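Local coordinates for protein phosphinothricin N-acetyltransferase (Brucella ovis, PDB 5DWM) that probably transfers an acetyl group from acetyl-CoA to an amine substrate, as a GNAT-fold acyltransferase named for N-acetylation of phosphinothricin, at residues A[17-22]-A[69-74]. Residues are numbered along the deposited sequence; the frame is centred on the assembly and turned at random. Where two conformers were deposited one is given.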
ATOM      1  N   PRO A  17      13.810  14.287  19.190  1.00 20.63           N
ATOM      2  CA  PRO A  17      12.516  14.992  19.305  1.00 20.90           C
ATOM      3  C   PRO A  17      12.599  16.500  19.115  1.00 20.44           C
ATOM      4  O   PRO A  17      11.628  17.109  18.641  1.00 21.82           O
ATOM      5  CB  PRO A  17      12.028  14.614  20.710  1.00 21.74           C
ATOM      6  CG  PRO A  17      12.686  13.294  20.985  1.00 22.43           C
ATOM      7  CD  PRO A  17      14.032  13.353  20.311  1.00 22.20           C
ATOM      8  N   ALA A  18      13.733  17.120  19.453  1.00 19.04           N
ATOM      9  CA  ALA A  18      13.904  18.550  19.217  1.00 18.87           C
ATOM     10  C   ALA A  18      13.772  18.922  17.744  1.00 18.91           C
ATOM     11  O   ALA A  18      13.504  20.090  17.433  1.00 20.67           O
ATOM     12  CB  ALA A  18      15.266  19.003  19.746  1.00 17.94           C
ATOM     13  N   ASP A  19      13.938  17.960  16.834  1.00 17.95           N
ATOM     14  CA  ASP A  19      13.844  18.230  15.404  1.00 18.19           C
ATOM     15  C   ASP A  19      12.410  18.305  14.896  1.00 17.13           C
ATOM     16  O   ASP A  19      12.207  18.663  13.731  1.00 17.07           O
ATOM     17  CB  ASP A  19      14.555  17.135  14.593  1.00 17.58           C
ATOM     18  CG  ASP A  19      16.024  16.997  14.938  1.00 18.87           C
ATOM     19  OD1 ASP A  19      16.663  18.020  15.243  1.00 20.16           O
ATOM     20  OD2 ASP A  19      16.535  15.852  14.896  1.00 18.96           O
ATOM     21  N   ILE A  20      11.414  17.996  15.732  1.00 16.92           N
ATOM     22  CA  ILE A  20      10.033  17.877  15.254  0.52 17.24           C
ATOM     23  C   ILE A  20       9.521  19.196  14.687  1.00 16.12           C
ATOM     24  O   ILE A  20       8.749  19.219  13.719  1.00 16.61           O
ATOM     25  CB  ILE A  20       9.117  17.329  16.367  0.52 17.44           C
ATOM     26  CG1 ILE A  20       9.194  15.803  16.411  0.52 17.93           C
ATOM     27  CG2 ILE A  20       7.667  17.784  16.173  0.52 17.23           C
ATOM     28  CD1 ILE A  20       8.586  15.124  15.193  0.52 19.44           C
ATOM     29  N   GLU A  21       9.928  20.319  15.285  1.00 16.46           N
ATOM     30  CA  GLU A  21       9.429  21.608  14.809  1.00 17.43           C
ATOM     31  C   GLU A  21       9.827  21.862  13.359  1.00 16.74           C
ATOM     32  O   GLU A  21       8.984  22.214  12.525  1.00 17.85           O
ATOM     33  CB  GLU A  21       9.911  22.741  15.715  1.00 21.41           C
ATOM     34  CG  GLU A  21       9.549  24.109  15.173  1.00 25.12           C
ATOM     35  CD  GLU A  21       9.922  25.219  16.114  1.00 30.29           C
ATOM     36  OE1 GLU A  21       9.036  25.684  16.860  1.00 33.28           O
ATOM     37  OE2 GLU A  21      11.103  25.620  16.115  1.00 31.87           O
ATOM     38  N   THR A  22      11.112  21.681  13.034  1.00 17.06           N
ATOM     39  CA  THR A  22      11.561  21.909  11.663  1.00 17.51           C
ATOM     40  C   THR A  22      11.016  20.848  10.713  1.00 16.27           C
ATOM     41  O   THR A  22      10.624  21.161   9.581  1.00 16.77           O
ATOM     42  CB  THR A  22      13.088  21.968  11.616  1.00 19.89           C
ATOM     43  OG1 THR A  22      13.546  23.008  12.483  1.00 21.78           O
ATOM     44  CG2 THR A  22      13.569  22.264  10.203  1.00 21.46           C
ATOM     45  N   GLY A  69      23.536  24.266  11.525  1.00 33.97           N
ATOM     46  CA  GLY A  69      22.593  24.173  12.618  1.00 32.98           C
ATOM     47  C   GLY A  69      21.137  24.023  12.231  1.00 32.32           C
ATOM     48  O   GLY A  69      20.296  23.917  13.128  1.00 33.95           O
ATOM     49  N   ARG A  70      20.810  24.014  10.936  1.00 28.56           N
ATOM     50  CA  ARG A  70      19.441  23.887  10.452  1.00 28.95           C
ATOM     51  C   ARG A  70      19.218  22.471   9.943  1.00 23.99           C
ATOM     52  O   ARG A  70      20.072  21.915   9.249  1.00 24.64           O
ATOM     53  CB  ARG A  70      19.209  24.813   9.259  1.00 33.95           C
ATOM     54  CG  ARG A  70      18.845  26.245   9.567  1.00 40.28           C
ATOM     55  CD  ARG A  70      18.500  26.959   8.261  1.00 44.23           C
ATOM     56  NE  ARG A  70      17.509  26.221   7.476  1.00 46.77           N
ATOM     57  CZ  ARG A  70      17.229  26.467   6.198  1.00 48.81           C
ATOM     58  NH1 ARG A  70      17.870  27.430   5.554  1.00 49.89           N
ATOM     59  NH2 ARG A  70      16.311  25.746   5.559  1.00 49.06           N
ATOM     60  N   VAL A  71      18.053  21.903  10.249  1.00 22.35           N
ATOM     61  CA  VAL A  71      17.636  20.656   9.613  1.00 21.49           C
ATOM     62  C   VAL A  71      17.109  20.977   8.220  1.00 21.59           C
ATOM     63  O   VAL A  71      16.166  21.763   8.069  1.00 21.53           O
ATOM     64  CB  VAL A  71      16.585  19.926  10.455  1.00 22.30           C
ATOM     65  CG1 VAL A  71      15.848  18.873   9.612  1.00 21.80           C
ATOM     66  CG2 VAL A  71      17.256  19.290  11.662  1.00 24.59           C
ATOM     67  N   LEU A  72      17.724  20.378   7.201  1.00 20.47           N
ATOM     68  CA  LEU A  72      17.398  20.663   5.810  1.00 20.01           C
ATOM     69  C   LEU A  72      16.541  19.587   5.162  1.00 17.94           C
ATOM     70  O   LEU A  72      16.026  19.806   4.058  1.00 18.88           O
ATOM     71  CB  LEU A  72      18.680  20.828   4.989  1.00 22.99           C
ATOM     72  CG  LEU A  72      19.638  21.914   5.484  1.00 27.22           C
ATOM     73  CD1 LEU A  72      20.796  22.042   4.533  1.00 28.49           C
ATOM     74  CD2 LEU A  72      18.903  23.232   5.611  1.00 29.85           C
ATOM     75  N   GLY A  73      16.386  18.437   5.802  1.00 17.12           N
ATOM     76  CA  GLY A  73      15.582  17.367   5.239  1.00 17.63           C
ATOM     77  C   GLY A  73      15.579  16.208   6.205  1.00 15.87           C
ATOM     78  O   GLY A  73      16.344  16.177   7.173  1.00 16.58           O
ATOM     79  N   TYR A  74      14.693  15.252   5.937  1.00 14.77           N
ATOM     80  CA  TYR A  74      14.581  14.083   6.790  1.00 14.79           C
ATOM     81  C   TYR A  74      14.172  12.879   5.951  1.00 15.12           C
ATOM     82  O   TYR A  74      13.652  13.012   4.840  1.00 15.49           O
ATOM     83  CB  TYR A  74      13.608  14.305   7.962  1.00 15.13           C
ATOM     84  CG  TYR A  74      12.162  14.483   7.547  1.00 13.92           C
ATOM     85  CD1 TYR A  74      11.665  15.737   7.232  1.00 14.70           C
ATOM     86  CD2 TYR A  74      11.295  13.395   7.474  1.00 14.91           C
ATOM     87  CE1 TYR A  74      10.347  15.914   6.859  1.00 15.59           C
ATOM     88  CE2 TYR A  74       9.967  13.556   7.098  1.00 15.44           C
ATOM     89  CZ  TYR A  74       9.500  14.824   6.787  1.00 15.70           C
ATOM     90  OH  TYR A  74       8.183  15.005   6.410  1.00 18.18           O
TER
HETATM   91  O   HOH W   1      16.265  23.661  12.039  1.00 28.31           O
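Thr-22 and Val-71 meet where the N-terminal part of helix 20-33 meets the start of strand 70-79. The methyl CG2 of Thr-22 sits 3.4 Å from the carbonyl oxygen O of Val-71 and 3.8 Å from its CB, so it touches both backbone and side chain of the valine. That methyl lies anti to the backbone N of Thr-22, and the hydroxyl takes the position beside the N (chi1 -58°). From there OG1 hydrogen-bonds a water at 2.8 Å, and the same water accepts a hydrogen bond from the amide N of Val-71 at 3.1 Å, the one polar link between the segments. Three residues earlier, Asp-19 crosses Val-71 at about a right angle, and OD1 of Asp-19 lies 3.8 Å from CG2 of Val-71 in van der Waals contact. The carboxylate has partners outside the contact: OD2 accepts a hydrogen bond from the backbone N of Gln-16 and forms a salt bridge with Arg-13. Tyr-74, further along the strand, packs against Ile-23, Ile-26 and Tyr-27 of the same helix. In this GNAT domain the contact seats helix 20-33 on the central sheet, with Val-71 about 9 Å from acetyl-CoA-binding Ile-96, side chain to side chain. With no direct hydrogen bond across it, the join rests on methyls set against a methine and against oxygens, with one bridging water, while the charge of Asp-19 is probably balanced by Arg-13.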